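Long-range contact in DNA helicase RecQ (Deinococcus radiodurans, PDB 4Q48), which probably couples ATP hydrolysis to 3'-5' translocation and the unwinding of duplex DNA, here as the catalytic core of the longer protein: residues R209-G217 against G399-P407. Residues are numbered along the deposited sequence; the frame is centred on the assembly and turned at random.
Sequences RPNIQYRVG and GNCDVCLNP. With ZN (zinc ion), chain C.
Tyr-214 and Cys-401 pair their backbones in a single beta bridge, through which the zinc-binding loop meets the outer edge of strand 212-218. Asp-402 N donates to Tyr-214 O at 3.0 Å, nearly in line with the carbonyl bond, while the bond from Tyr-214 N to Asn-400 O is weak. Farther along, Val-216 N reaches Asp-402 OD2 at 2.9 Å from above the carboxylate plane, and the other oxygen, OD1, is held by a salt bridge to Arg-382. The Asp-402 carboxylate thus satisfies a strand N-H beyond the bridge.

The Gln-213 amide serves two partners. With CG anti to the backbone N (chi1 165°) and an extended chain, it carries NE2 to within 2.7 Å of Asn-400 OD1, the two amide planes being almost perpendicular. Arg-215 turns its NE and NH2 side-on to Gln-213 OE1, NE (3.0 Å) lying in the carbonyl plane on a lone pair and NH2 above that plane; its NH1 pairs with Glu-233. Replacing Gln-213 by alanine is likely to cost Asn-400 OD1 and Arg-215 NE the partner described here, leaving the guanidinium less firmly oriented. Asn-400 ND2 makes a weak bond to Pro-210 O, and Leu-405 CD1 lies 3.5 Å from Gln-213 NE2.

Cys-401, the N-cap of helix 402-405, accepts from Cys-404 N through SG, and the sulfurs of Cys-401 and Cys-404 bind zinc together with those of Cys-381 and Cys-398. Arg-383 of helix 382-389 bonds to both Ile-212 O and Asn-400 O. The strand, outermost in the second helicase sheet, pairs on its other edge with strand 334-340, and Tyr-214 packs against helices 317-324, 359-376 and 382-389, joining this sheet to the zinc-binding domain.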
# COMPACT_ATOMS: atom_id res chain seq x y z
N ARG A 209 -3.38 3.45 12.12
CA ARG A 209 -3.16 4.71 12.78
C ARG A 209 -4.39 4.97 13.64
O ARG A 209 -5.26 5.74 13.29
CB ARG A 209 -2.92 5.82 11.76
CG ARG A 209 -1.75 5.55 10.80
CD ARG A 209 -0.39 5.91 11.42
NE ARG A 209 -0.35 7.19 12.13
CZ ARG A 209 -0.23 8.37 11.53
NH1 ARG A 209 -0.11 8.46 10.21
NH2 ARG A 209 -0.20 9.47 12.25
N PRO A 210 -4.48 4.30 14.79
CA PRO A 210 -5.67 4.29 15.65
C PRO A 210 -6.27 5.68 15.98
O PRO A 210 -7.49 5.80 16.21
CB PRO A 210 -5.15 3.63 16.92
CG PRO A 210 -4.04 2.75 16.43
CD PRO A 210 -3.37 3.52 15.36
N ASN A 211 -5.43 6.71 16.01
CA ASN A 211 -5.89 8.02 16.45
C ASN A 211 -6.55 8.78 15.31
O ASN A 211 -7.23 9.80 15.53
CB ASN A 211 -4.74 8.82 17.07
CG ASN A 211 -3.60 9.05 16.12
OD1 ASN A 211 -3.06 8.10 15.55
ND2 ASN A 211 -3.21 10.31 15.95
N ILE A 212 -6.41 8.24 14.09
CA ILE A 212 -7.08 8.81 12.93
C ILE A 212 -8.42 8.12 12.76
O ILE A 212 -8.45 6.89 12.56
CB ILE A 212 -6.28 8.64 11.65
CG1 ILE A 212 -4.90 9.30 11.79
CG2 ILE A 212 -7.05 9.21 10.47
CD1 ILE A 212 -3.98 9.01 10.62
N GLN A 213 -9.51 8.89 12.86
CA GLN A 213 -10.85 8.35 12.62
C GLN A 213 -11.21 8.44 11.13
O GLN A 213 -11.11 9.51 10.55
CB GLN A 213 -11.88 9.08 13.47
CG GLN A 213 -13.29 8.82 13.01
CD GLN A 213 -14.36 9.23 14.01
OE1 GLN A 213 -15.36 9.87 13.66
NE2 GLN A 213 -14.16 8.85 15.27
N TYR A 214 -11.60 7.32 10.50
CA TYR A 214 -11.88 7.34 9.05
C TYR A 214 -13.36 7.55 8.69
O TYR A 214 -14.25 6.89 9.25
CB TYR A 214 -11.36 6.06 8.38
CG TYR A 214 -9.86 5.94 8.46
CD1 TYR A 214 -9.03 6.50 7.49
CD2 TYR A 214 -9.27 5.29 9.54
CE1 TYR A 214 -7.65 6.39 7.58
CE2 TYR A 214 -7.90 5.19 9.65
CZ TYR A 214 -7.09 5.74 8.68
OH TYR A 214 -5.73 5.61 8.82
N ARG A 215 -13.61 8.52 7.81
CA ARG A 215 -14.96 8.79 7.32
C ARG A 215 -15.03 9.02 5.82
O ARG A 215 -14.28 9.82 5.26
CB ARG A 215 -15.55 10.02 7.99
CG ARG A 215 -15.81 9.92 9.47
CD ARG A 215 -16.49 11.20 9.91
NE ARG A 215 -16.06 11.56 11.25
CZ ARG A 215 -16.25 12.75 11.78
NH1 ARG A 215 -16.85 13.68 11.07
NH2 ARG A 215 -15.82 12.99 13.02
N VAL A 216 -15.98 8.32 5.20
CA VAL A 216 -16.30 8.52 3.80
C VAL A 216 -17.81 8.71 3.72
O VAL A 216 -18.56 8.03 4.42
CB VAL A 216 -15.85 7.33 2.92
CG1 VAL A 216 -16.15 7.59 1.48
CG2 VAL A 216 -14.35 7.04 3.11
N GLY A 217 -18.28 9.65 2.92
CA GLY A 217 -19.70 9.88 2.80
C GLY A 217 -20.02 10.48 1.45
O GLY A 217 -19.09 10.80 0.66
N GLY A 399 -14.18 0.64 15.93
CA GLY A 399 -14.90 1.52 16.83
C GLY A 399 -14.48 2.97 16.68
O GLY A 399 -14.84 3.82 17.50
N ASN A 400 -13.70 3.26 15.65
CA ASN A 400 -13.32 4.64 15.38
C ASN A 400 -13.40 4.92 13.89
O ASN A 400 -12.54 5.60 13.32
CB ASN A 400 -11.92 4.92 15.89
CG ASN A 400 -11.68 6.40 16.12
OD1 ASN A 400 -12.57 7.11 16.60
ND2 ASN A 400 -10.47 6.88 15.76
N CYS A 401 -14.46 4.44 13.25
CA CYS A 401 -14.72 4.82 11.87
C CYS A 401 -16.21 5.08 11.72
O CYS A 401 -17.01 4.67 12.58
CB CYS A 401 -14.22 3.75 10.89
SG CYS A 401 -15.22 2.29 10.84
N ASP A 402 -16.60 5.81 10.68
CA ASP A 402 -18.00 6.18 10.54
C ASP A 402 -18.90 4.96 10.36
O ASP A 402 -20.03 4.98 10.82
CB ASP A 402 -18.19 7.16 9.39
CG ASP A 402 -17.74 6.62 8.07
OD1 ASP A 402 -17.13 5.52 8.03
OD2 ASP A 402 -17.96 7.34 7.07
N VAL A 403 -18.41 3.90 9.73
CA VAL A 403 -19.21 2.69 9.61
C VAL A 403 -19.46 2.04 10.97
O VAL A 403 -20.59 1.67 11.29
CB VAL A 403 -18.51 1.66 8.68
CG1 VAL A 403 -19.14 0.28 8.81
CG2 VAL A 403 -18.51 2.16 7.24
N CYS A 404 -18.39 1.93 11.77
CA CYS A 404 -18.46 1.37 13.12
C CYS A 404 -19.41 2.17 14.03
O CYS A 404 -20.22 1.60 14.76
CB CYS A 404 -17.07 1.31 13.74
SG CYS A 404 -16.20 -0.20 13.51
N LEU A 405 -19.31 3.50 13.95
CA LEU A 405 -20.03 4.38 14.86
C LEU A 405 -21.46 4.64 14.39
O LEU A 405 -22.37 4.83 15.20
CB LEU A 405 -19.28 5.73 15.01
CG LEU A 405 -17.87 5.73 15.62
CD1 LEU A 405 -17.13 7.07 15.41
CD2 LEU A 405 -17.91 5.34 17.08
N ASN A 406 -21.68 4.61 13.09
CA ASN A 406 -23.02 4.83 12.56
C ASN A 406 -23.31 3.77 11.53
O ASN A 406 -23.28 4.04 10.33
CB ASN A 406 -23.11 6.24 11.99
CG ASN A 406 -22.54 7.27 12.96
OD1 ASN A 406 -23.15 7.57 13.99
ND2 ASN A 406 -21.33 7.77 12.66
N PRO A 407 -23.59 2.56 12.02
CA PRO A 407 -23.77 1.37 11.18
C PRO A 407 -24.85 1.57 10.13
O PRO A 407 -25.96 1.96 10.51
CB PRO A 407 -24.18 0.29 12.19
CG PRO A 407 -23.64 0.77 13.51
CD PRO A 407 -23.75 2.26 13.46
ZN ZN C . -14.37 0.68 12.26